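Local atomic coordinates of methionyl-tRNA formyltransferase (PDB entry 1ZGH), a protein that probably transfers the formyl group of 10-formyltetrahydrofolate to the amino group of methionine carried by the initiator tRNA. Residues Ile144-Leu152 with Arg162-Met171; Thr99-Phe110 with Ile125-Val135. All coordinates share one frame; numbering follows the deposited sequence.

Interaction 1 (Ile144-Leu152 with Arg162-Met171); sequences IFFKRDLDL and RASKIIFNDM
The edge of the F146 ring meets the backbone of M171: CZ lies 3.4 Å from the backbone O of M171, near the ring plane. F146 CD1 in turn sits on one face of the R148 guanidinium, 3.6 Å above its plane and offset toward the rim, while D170 occupies an edge of that group. The third flat group, the guanidinium of R162, takes the backbone O of D151 at its edge. These contacts hold helix 156-178 alongside strand 144-151, one of the two outermost strands of the mixed sheet. Helix and strand form a beta-alpha unit of the alpha/beta formyltransferase fold; the axes of 144-151 and 162-171 approach to 9.2 Å and run nearly antiparallel (161°). The R148 chain is bent at chi2 (-70°), which brings NE to D170 OD1 at 3.2 Å. The guanidinium and carboxylate planes are 25° apart; the salt bridge contains one weak, bent hydrogen bond, and E174 takes NH2 as a second acidic partner. M171, present as selenomethionine, slides past both F146 and R148 in the opposite direction, its CG 3.6 Å from R148 CG and its CE off the F146 ring plane near CE1. Farther along the strand the L150 methyls make an apolar patch, CD2 lying 4.0 Å from A163 CB and CD1 against R162 CG and I166 CD1. Beyond them R162 NH1 donates to D151 O at 2.9 Å from well above the carbonyl plane, and also serves Y153 O. D170 and M171, which meet the strand, lie in a wider pi-type turn at 167-171, with I166 O accepting from the backbone N of both. From the same isoleucine, CD1 reaches across to the strand backbone and stops 3.4 Å from D149 O.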
loop_
_atom_site.group_PDB
_atom_site.type_symbol
_atom_site.label_atom_id
_atom_site.label_comp_id
_atom_site.label_asym_id
_atom_site.label_seq_id
_atom_site.Cartn_x
_atom_site.Cartn_y
_atom_site.Cartn_z
ATOM N N ILE A 144 16.160 -1.874 5.760
ATOM C CA ILE A 144 15.291 -2.888 5.150
ATOM C C ILE A 144 15.469 -4.196 5.902
ATOM O O ILE A 144 16.597 -4.657 6.057
ATOM C CB ILE A 144 15.662 -3.116 3.656
ATOM C CG1 ILE A 144 15.453 -1.833 2.840
ATOM C CG2 ILE A 144 14.820 -4.247 3.069
ATOM C CD1 ILE A 144 16.161 -1.831 1.488
ATOM N N PHE A 145 14.373 -4.782 6.368
ATOM C CA PHE A 145 14.390 -6.102 6.998
ATOM C C PHE A 145 14.571 -7.204 5.958
ATOM O O PHE A 145 15.424 -8.080 6.120
ATOM C CB PHE A 145 13.092 -6.367 7.771
ATOM C CG PHE A 145 12.907 -5.513 8.990
ATOM C CD1 PHE A 145 13.466 -5.883 10.210
ATOM C CD2 PHE A 145 12.164 -4.336 8.924
ATOM C CE1 PHE A 145 13.266 -5.094 11.363
ATOM C CE2 PHE A 145 11.973 -3.546 10.047
ATOM C CZ PHE A 145 12.518 -3.924 11.274
ATOM N N PHE A 146 13.735 -7.166 4.908
ATOM C CA PHE A 146 13.802 -8.084 3.744
ATOM C C PHE A 146 12.676 -7.755 2.721
ATOM O O PHE A 146 11.821 -6.892 2.971
ATOM C CB PHE A 146 13.748 -9.570 4.174
ATOM C CG PHE A 146 12.495 -9.953 4.952
ATOM C CD1 PHE A 146 11.360 -10.404 4.289
ATOM C CD2 PHE A 146 12.462 -9.871 6.329
ATOM C CE1 PHE A 146 10.205 -10.751 4.991
ATOM C CE2 PHE A 146 11.319 -10.230 7.044
ATOM C CZ PHE A 146 10.186 -10.659 6.369
ATOM N N LYS A 147 12.707 -8.437 1.575
ATOM C CA LYS A 147 11.838 -8.162 0.430
ATOM C C LYS A 147 11.191 -9.436 -0.081
ATOM O O LYS A 147 11.737 -10.525 0.117
ATOM C CB LYS A 147 12.637 -7.543 -0.730
ATOM C CG LYS A 147 13.269 -6.203 -0.403
ATOM C CD LYS A 147 14.103 -5.656 -1.554
ATOM C CE LYS A 147 14.817 -4.386 -1.141
ATOM N NZ LYS A 147 15.567 -3.774 -2.268
ATOM N N ARG A 148 10.029 -9.288 -0.725
ATOM C CA ARG A 148 9.354 -10.384 -1.431
ATOM C C ARG A 148 8.833 -9.886 -2.780
ATOM O O ARG A 148 8.461 -8.718 -2.888
ATOM C CB ARG A 148 8.186 -10.933 -0.604
ATOM C CG ARG A 148 8.585 -11.608 0.701
ATOM C CD ARG A 148 9.297 -12.931 0.483
ATOM N NE ARG A 148 9.834 -13.468 1.745
ATOM C CZ ARG A 148 11.113 -13.459 2.118
ATOM N NH1 ARG A 148 12.070 -12.952 1.344
ATOM N NH2 ARG A 148 11.459 -13.993 3.285
ATOM N N ASP A 149 8.807 -10.758 -3.792
ATOM C CA ASP A 149 8.289 -10.406 -5.119
ATOM C C ASP A 149 6.765 -10.193 -5.142
ATOM O O ASP A 149 6.011 -10.825 -4.364
ATOM C CB ASP A 149 8.619 -11.488 -6.156
ATOM C CG ASP A 149 10.115 -11.624 -6.428
ATOM O OD1 ASP A 149 10.874 -10.629 -6.296
ATOM O OD2 ASP A 149 10.531 -12.748 -6.780
ATOM N N LEU A 150 6.334 -9.297 -6.029
ATOM C CA LEU A 150 4.923 -8.976 -6.233
ATOM C C LEU A 150 4.651 -8.663 -7.701
ATOM O O LEU A 150 5.284 -7.778 -8.290
ATOM C CB LEU A 150 4.501 -7.765 -5.380
ATOM C CG LEU A 150 3.055 -7.273 -5.574
ATOM C CD1 LEU A 150 1.964 -8.253 -5.083
ATOM C CD2 LEU A 150 2.881 -5.926 -4.966
ATOM N N ASP A 151 3.690 -9.378 -8.278
ATOM C CA ASP A 151 3.220 -9.105 -9.630
ATOM C C ASP A 151 2.187 -7.965 -9.657
ATOM O O ASP A 151 1.365 -7.832 -8.747
ATOM C CB ASP A 151 2.598 -10.380 -10.211
ATOM C CG ASP A 151 3.634 -11.513 -10.414
ATOM O OD1 ASP A 151 4.784 -11.236 -10.844
ATOM O OD2 ASP A 151 3.264 -12.690 -10.185
ATOM N N LEU A 152 2.213 -7.163 -10.728
ATOM C CA LEU A 152 1.374 -5.971 -10.837
ATOM C C LEU A 152 0.320 -6.023 -11.981
ATOM O O LEU A 152 -0.086 -4.990 -12.520
ATOM C CB LEU A 152 2.275 -4.728 -11.005
ATOM C CG LEU A 152 3.232 -4.434 -9.838
ATOM C CD1 LEU A 152 4.047 -3.188 -10.172
ATOM C CD2 LEU A 152 2.490 -4.220 -8.547
ATOM N N ARG A 162 -3.434 -9.057 -3.225
ATOM C CA ARG A 162 -2.318 -9.965 -3.482
ATOM C C ARG A 162 -1.116 -9.615 -2.568
ATOM O O ARG A 162 -0.516 -10.502 -1.951
ATOM C CB ARG A 162 -1.943 -9.853 -4.974
ATOM C CG ARG A 162 -0.844 -10.773 -5.475
ATOM C CD ARG A 162 -0.572 -10.496 -7.000
ATOM N NE ARG A 162 -1.787 -10.564 -7.815
ATOM C CZ ARG A 162 -2.096 -9.781 -8.838
ATOM N NH1 ARG A 162 -1.242 -8.868 -9.268
ATOM N NH2 ARG A 162 -3.267 -9.944 -9.468
ATOM N N ALA A 163 -0.823 -8.325 -2.439
ATOM C CA ALA A 163 0.255 -7.849 -1.576
ATOM C C ALA A 163 -0.038 -8.152 -0.108
ATOM O O ALA A 163 0.841 -8.623 0.635
ATOM C CB ALA A 163 0.435 -6.377 -1.773
ATOM N N SER A 164 -1.279 -7.881 0.295
ATOM C CA SER A 164 -1.732 -8.082 1.674
ATOM C C SER A 164 -1.554 -9.543 2.075
ATOM O O SER A 164 -1.068 -9.845 3.185
ATOM C CB SER A 164 -3.188 -7.635 1.835
ATOM O OG SER A 164 -3.573 -7.630 3.202
ATOM N N LYS A 165 -1.926 -10.450 1.166
ATOM C CA LYS A 165 -1.756 -11.870 1.405
ATOM C C LYS A 165 -0.269 -12.246 1.605
ATOM O O LYS A 165 0.051 -13.021 2.490
ATOM C CB LYS A 165 -2.435 -12.690 0.314
ATOM C CG LYS A 165 -2.368 -14.183 0.473
ATOM C CD LYS A 165 -3.395 -14.931 -0.457
ATOM C CE LYS A 165 -3.077 -16.389 -0.625
ATOM N NZ LYS A 165 -4.241 -17.168 -1.217
ATOM N N ILE A 166 0.631 -11.676 0.809
ATOM C CA ILE A 166 2.075 -11.886 0.989
ATOM C C ILE A 166 2.553 -11.340 2.340
ATOM O O ILE A 166 3.347 -11.985 3.035
ATOM C CB ILE A 166 2.884 -11.258 -0.197
ATOM C CG1 ILE A 166 2.579 -12.051 -1.478
ATOM C CG2 ILE A 166 4.411 -11.229 0.113
ATOM C CD1 ILE A 166 3.086 -11.432 -2.828
ATOM N N ILE A 167 2.058 -10.168 2.721
ATOM C CA ILE A 167 2.482 -9.515 3.924
ATOM C C ILE A 167 2.049 -10.336 5.158
ATOM O O ILE A 167 2.849 -10.608 6.091
ATOM C CB ILE A 167 1.949 -8.079 3.996
ATOM C CG1 ILE A 167 2.740 -7.202 3.018
ATOM C CG2 ILE A 167 2.086 -7.497 5.418
ATOM C CD1 ILE A 167 2.111 -5.806 2.770
ATOM N N PHE A 168 0.788 -10.737 5.152
ATOM C CA PHE A 168 0.205 -11.449 6.295
ATOM C C PHE A 168 0.573 -12.921 6.388
ATOM O O PHE A 168 0.729 -13.431 7.510
ATOM C CB PHE A 168 -1.315 -11.285 6.342
ATOM C CG PHE A 168 -1.750 -9.961 6.934
ATOM C CD1 PHE A 168 -1.786 -9.792 8.301
ATOM C CD2 PHE A 168 -2.103 -8.891 6.117
ATOM C CE1 PHE A 168 -2.171 -8.567 8.873
ATOM C CE2 PHE A 168 -2.504 -7.660 6.663
ATOM C CZ PHE A 168 -2.541 -7.510 8.075
ATOM N N ASN A 169 0.730 -13.593 5.254
ATOM C CA ASN A 169 0.973 -15.049 5.289
ATOM C C ASN A 169 2.451 -15.386 5.314
ATOM O O ASN A 169 2.824 -16.411 5.853
ATOM C CB ASN A 169 0.292 -15.751 4.116
ATOM C CG ASN A 169 -1.246 -15.730 4.216
ATOM O OD1 ASN A 169 -1.831 -15.234 5.188
ATOM N ND2 ASN A 169 -1.893 -16.304 3.219
ATOM N N ASP A 170 3.296 -14.505 4.782
ATOM C CA ASP A 170 4.734 -14.782 4.643
ATOM C C ASP A 170 5.593 -13.800 5.444
ATOM O O ASP A 170 6.351 -14.218 6.328
ATOM C CB ASP A 170 5.100 -14.756 3.155
ATOM C CG ASP A 170 6.591 -14.971 2.892
ATOM O OD1 ASP A 170 6.983 -14.874 1.701
ATOM O OD2 ASP A 170 7.375 -15.247 3.843
HETATM N N MSE A 171 5.455 -12.505 5.179
HETATM C CA MSE A 171 6.382 -11.526 5.727
HETATM C C MSE A 171 6.265 -11.297 7.248
HETATM O O MSE A 171 7.280 -11.326 7.948
HETATM C CB MSE A 171 6.304 -10.208 4.959
HETATM C CG MSE A 171 6.604 -10.388 3.478
HETATM SE SE MSE A 171 6.615 -8.702 2.522
HETATM C CE MSE A 171 8.474 -8.133 2.869
#

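Interaction 2 (Thr99-Phe110 with Ile125-Val135); sequences TCVVFHMTDLPF and IKKTKISAIKV
V102 and V135 pack methyl against methyl, CG2 to CG2 at 3.5 Å, in the tight part of an antiparallel pairing between strands 100-104 and 127-134 (164° between their directions). V102 with I133 and H104 with S131 are hydrogen-bonded pairs; H104 N, for instance, donates to S131 O at 2.8 Å. F103 with A132 is a non-hydrogen-bonded pair on the other face, where ring atom CE2 approaches A132 CB to 3.8 Å and the ring edge meets I130 CG2. Past H104 the chain leaves the sheet, but two hydroxyls keep it tethered. S131 OG, swung beside its own backbone N (chi1 -51°), donates to T106 O at 2.7 Å, almost in line with the carbonyl. T128 OG1 donates to M105 O, also at 2.7 Å, and accepts from a water that takes the N-H of D107. After the inverse gamma turn centred on D107, the L108 side chain lies at about a right angle to that of I133, CD1 to CG2 3.7 Å. Against these close methyl and hydroxyl contacts, others are long and sparse: D107 and K129 run side by side, D107 OD1 to K129 CD at 4.0 Å, their charged ends taken by K147 and D149, and T99 meets K134 through a single methyl. The sequence HMTDLP from H104 resembles the HPSLLP signature of formyltransferases, a loop that borders the active site in relatives. Strand 80-83 flanks 100-104 and strand 144-151 flanks 127-134; helix 156-178 covers the F103 and I130 face through I167, M171 and I172.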
loop_
_atom_site.group_PDB
_atom_site.type_symbol
_atom_site.label_atom_id
_atom_site.label_comp_id
_atom_site.label_asym_id
_atom_site.label_seq_id
_atom_site.Cartn_x
_atom_site.Cartn_y
_atom_site.Cartn_z
ATOM N N THR A 99 9.572 -0.038 17.400
ATOM C CA THR A 99 9.999 -0.520 16.103
ATOM C C THR A 99 8.802 -0.547 15.187
ATOM O O THR A 99 7.908 -1.400 15.295
ATOM C CB THR A 99 10.670 -1.901 16.176
ATOM O OG1 THR A 99 11.729 -1.846 17.122
ATOM C CG2 THR A 99 11.266 -2.277 14.840
ATOM N N CYS A 100 8.785 0.408 14.275
ATOM C CA CYS A 100 7.689 0.555 13.343
ATOM C C CYS A 100 8.114 -0.035 12.016
ATOM O O CYS A 100 9.170 0.325 11.505
ATOM C CB CYS A 100 7.301 2.023 13.202
ATOM S SG CYS A 100 6.511 2.719 14.652
ATOM N N VAL A 101 7.271 -0.916 11.467
ATOM C CA VAL A 101 7.532 -1.624 10.218
ATOM C C VAL A 101 6.504 -1.259 9.143
ATOM O O VAL A 101 5.330 -1.575 9.258
ATOM C CB VAL A 101 7.514 -3.150 10.432
ATOM C CG1 VAL A 101 7.983 -3.876 9.183
ATOM C CG2 VAL A 101 8.372 -3.503 11.642
ATOM N N VAL A 102 6.957 -0.563 8.121
ATOM C CA VAL A 102 6.141 -0.257 6.948
ATOM C C VAL A 102 6.469 -1.236 5.823
ATOM O O VAL A 102 7.598 -1.672 5.687
ATOM C CB VAL A 102 6.378 1.220 6.531
ATOM C CG1 VAL A 102 6.068 1.471 5.042
ATOM C CG2 VAL A 102 5.549 2.112 7.406
ATOM N N PHE A 103 5.469 -1.541 4.998
ATOM C CA PHE A 103 5.600 -2.459 3.878
ATOM C C PHE A 103 5.429 -1.671 2.602
ATOM O O PHE A 103 4.308 -1.314 2.244
ATOM C CB PHE A 103 4.553 -3.568 4.010
ATOM C CG PHE A 103 4.793 -4.458 5.175
ATOM C CD1 PHE A 103 4.284 -4.144 6.418
ATOM C CD2 PHE A 103 5.563 -5.603 5.045
ATOM C CE1 PHE A 103 4.511 -4.970 7.487
ATOM C CE2 PHE A 103 5.772 -6.433 6.110
ATOM C CZ PHE A 103 5.260 -6.121 7.324
ATOM N N HIS A 104 6.543 -1.331 1.950
ATOM C CA HIS A 104 6.517 -0.387 0.831
ATOM C C HIS A 104 6.777 -1.151 -0.468
ATOM O O HIS A 104 7.751 -1.883 -0.573
ATOM C CB HIS A 104 7.513 0.735 1.076
ATOM C CG HIS A 104 7.626 1.710 -0.045
ATOM N ND1 HIS A 104 6.755 2.762 -0.214
ATOM C CD2 HIS A 104 8.517 1.791 -1.064
ATOM C CE1 HIS A 104 7.108 3.456 -1.282
ATOM N NE2 HIS A 104 8.185 2.896 -1.809
HETATM N N MSE A 105 5.868 -1.027 -1.436
HETATM C CA MSE A 105 5.871 -1.954 -2.583
HETATM C C MSE A 105 6.821 -1.590 -3.709
HETATM O O MSE A 105 6.520 -1.795 -4.884
HETATM C CB MSE A 105 4.447 -2.179 -3.118
HETATM C CG MSE A 105 3.783 -1.008 -3.750
HETATM SE SE MSE A 105 2.249 -1.699 -4.889
HETATM C CE MSE A 105 1.241 -2.575 -3.534
ATOM N N THR A 106 7.989 -1.065 -3.363
ATOM C CA THR A 106 9.038 -0.883 -4.350
ATOM C C THR A 106 10.333 -1.571 -3.891
ATOM O O THR A 106 10.519 -1.912 -2.698
ATOM C CB THR A 106 9.313 0.594 -4.649
ATOM O OG1 THR A 106 9.976 1.205 -3.525
ATOM C CG2 THR A 106 8.018 1.329 -4.962
ATOM N N ASP A 107 11.195 -1.781 -4.874
ATOM C CA ASP A 107 12.498 -2.373 -4.685
ATOM C C ASP A 107 13.489 -1.269 -4.214
ATOM O O ASP A 107 14.346 -0.792 -4.966
ATOM C CB ASP A 107 12.909 -3.050 -6.017
ATOM C CG ASP A 107 14.121 -3.992 -5.863
ATOM O OD1 ASP A 107 14.651 -4.115 -4.743
ATOM O OD2 ASP A 107 14.539 -4.607 -6.878
ATOM N N LEU A 108 13.358 -0.876 -2.949
ATOM C CA LEU A 108 14.077 0.286 -2.393
ATOM C C LEU A 108 15.591 0.111 -2.481
ATOM O O LEU A 108 16.075 -1.011 -2.297
ATOM C CB LEU A 108 13.660 0.522 -0.935
ATOM C CG LEU A 108 12.261 1.112 -0.750
ATOM C CD1 LEU A 108 11.815 0.970 0.709
ATOM C CD2 LEU A 108 12.233 2.551 -1.173
ATOM N N PRO A 109 16.355 1.215 -2.731
ATOM C CA PRO A 109 15.987 2.644 -2.782
ATOM C C PRO A 109 15.300 3.152 -4.066
ATOM O O PRO A 109 14.988 4.346 -4.155
ATOM C CB PRO A 109 17.334 3.350 -2.589
ATOM C CG PRO A 109 18.315 2.425 -3.267
ATOM C CD PRO A 109 17.797 1.022 -2.971
ATOM N N PHE A 110 15.033 2.275 -5.040
ATOM C CA PHE A 110 14.169 2.659 -6.161
ATOM C C PHE A 110 12.735 2.873 -5.643
ATOM O O PHE A 110 12.185 2.037 -4.930
ATOM C CB PHE A 110 14.171 1.609 -7.286
ATOM C CG PHE A 110 13.193 1.912 -8.392
ATOM C CD1 PHE A 110 13.547 2.773 -9.433
ATOM C CD2 PHE A 110 11.912 1.357 -8.393
ATOM C CE1 PHE A 110 12.627 3.076 -10.456
ATOM C CE2 PHE A 110 10.994 1.654 -9.419
ATOM C CZ PHE A 110 11.370 2.517 -10.450
ATOM N N ILE A 125 5.837 -1.010 -15.296
ATOM C CA ILE A 125 6.469 -2.079 -14.535
ATOM C C ILE A 125 5.425 -3.178 -14.210
ATOM O O ILE A 125 4.319 -2.875 -13.739
ATOM C CB ILE A 125 7.132 -1.521 -13.258
ATOM C CG1 ILE A 125 8.319 -0.636 -13.633
ATOM C CG2 ILE A 125 7.576 -2.638 -12.287
ATOM C CD1 ILE A 125 8.680 0.366 -12.567
ATOM N N LYS A 126 5.806 -4.439 -14.435
ATOM C CA LYS A 126 4.885 -5.552 -14.193
ATOM C C LYS A 126 5.222 -6.408 -12.985
ATOM O O LYS A 126 4.388 -7.208 -12.568
ATOM C CB LYS A 126 4.758 -6.435 -15.439
ATOM C CG LYS A 126 3.763 -5.844 -16.474
ATOM C CD LYS A 126 2.252 -5.879 -16.071
ATOM C CE LYS A 126 1.403 -5.224 -17.188
ATOM N NZ LYS A 126 -0.104 -5.452 -17.006
ATOM N N LYS A 127 6.414 -6.215 -12.427
ATOM C CA LYS A 127 6.820 -6.907 -11.200
ATOM C C LYS A 127 7.634 -5.960 -10.310
ATOM O O LYS A 127 8.483 -5.216 -10.801
ATOM C CB LYS A 127 7.672 -8.123 -11.535
ATOM C CG LYS A 127 7.792 -9.093 -10.364
ATOM N N THR A 128 7.369 -5.998 -9.012
ATOM C CA THR A 128 8.078 -5.157 -8.048
ATOM C C THR A 128 8.489 -6.026 -6.852
ATOM O O THR A 128 8.363 -7.256 -6.901
ATOM C CB THR A 128 7.191 -3.941 -7.620
ATOM O OG1 THR A 128 7.946 -3.025 -6.823
ATOM C CG2 THR A 128 5.932 -4.362 -6.867
ATOM N N LYS A 129 8.980 -5.402 -5.792
ATOM C CA LYS A 129 9.198 -6.094 -4.527
ATOM C C LYS A 129 8.465 -5.328 -3.434
ATOM O O LYS A 129 8.275 -4.119 -3.533
ATOM C CB LYS A 129 10.690 -6.215 -4.212
ATOM C CG LYS A 129 11.434 -7.210 -5.109
ATOM C CD LYS A 129 12.731 -7.621 -4.511
ATOM C CE LYS A 129 13.670 -8.298 -5.525
ATOM N NZ LYS A 129 12.973 -9.382 -6.259
ATOM N N ILE A 130 8.004 -6.048 -2.423
ATOM C CA ILE A 130 7.514 -5.447 -1.199
ATOM C C ILE A 130 8.699 -5.431 -0.228
ATOM O O ILE A 130 9.266 -6.488 0.046
ATOM C CB ILE A 130 6.341 -6.272 -0.596
ATOM C CG1 ILE A 130 5.242 -6.475 -1.655
ATOM C CG2 ILE A 130 5.786 -5.596 0.672
ATOM C CD1 ILE A 130 4.119 -7.411 -1.202
ATOM N N SER A 131 9.103 -4.237 0.222
ATOM C CA SER A 131 10.161 -4.060 1.190
ATOM C C SER A 131 9.579 -3.762 2.571
ATOM O O SER A 131 8.824 -2.789 2.757
ATOM C CB SER A 131 11.098 -2.909 0.797
ATOM O OG SER A 131 11.561 -3.031 -0.518
ATOM N N ALA A 132 9.933 -4.603 3.541
ATOM C CA ALA A 132 9.631 -4.324 4.946
ATOM C C ALA A 132 10.767 -3.450 5.470
ATOM O O ALA A 132 11.944 -3.851 5.408
ATOM C CB ALA A 132 9.498 -5.610 5.729
ATOM N N ILE A 133 10.422 -2.248 5.941
ATOM C CA ILE A 133 11.407 -1.271 6.415
ATOM C C ILE A 133 11.072 -0.681 7.773
ATOM O O ILE A 133 9.907 -0.583 8.152
ATOM C CB ILE A 133 11.572 -0.094 5.433
ATOM C CG1 ILE A 133 10.308 0.775 5.401
ATOM C CG2 ILE A 133 11.904 -0.631 4.051
ATOM C CD1 ILE A 133 10.424 1.994 4.513
ATOM N N LYS A 134 12.116 -0.292 8.494
ATOM C CA LYS A 134 11.981 0.318 9.800
ATOM C C LYS A 134 11.815 1.810 9.601
ATOM O O LYS A 134 12.717 2.481 9.080
ATOM C CB LYS A 134 13.230 0.067 10.658
ATOM C CG LYS A 134 13.010 0.429 12.121
ATOM C CD LYS A 134 14.234 0.243 12.947
ATOM C CE LYS A 134 13.996 0.742 14.362
ATOM N NZ LYS A 134 15.031 0.204 15.292
ATOM N N VAL A 135 10.689 2.336 10.029
ATOM C CA VAL A 135 10.399 3.764 9.901
ATOM C C VAL A 135 11.464 4.615 10.635
ATOM O O VAL A 135 11.787 4.335 11.798
ATOM C CB VAL A 135 9.004 4.045 10.469
ATOM C CG1 VAL A 135 8.656 5.517 10.407
ATOM C CG2 VAL A 135 7.970 3.192 9.706
HETATM O O HOH W 1 10.091 -1.486 -7.543
#

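How the interactions relate
Interaction 2 joins two inner strands of the sheet and interaction 1 lies at its edge, with strand 127-134 directly followed in the chain and in the sheet by 144-151; their centres lie about 9 Å apart. M171 joins them on the helix side, its CE 3.4 Å from I130 O. Two charge pairs join them beyond the backbone: K147 NZ meets D107 OD1 at 2.7 Å and also bonds L108 O, tying the edge strand to the loop after H104, whereas the D149 to K129 salt bridge is modelled doubtfully short. H104 points to the sheet face opposite F103 and helix 156-178, near D140, consistent with an active site on that face as in relatives.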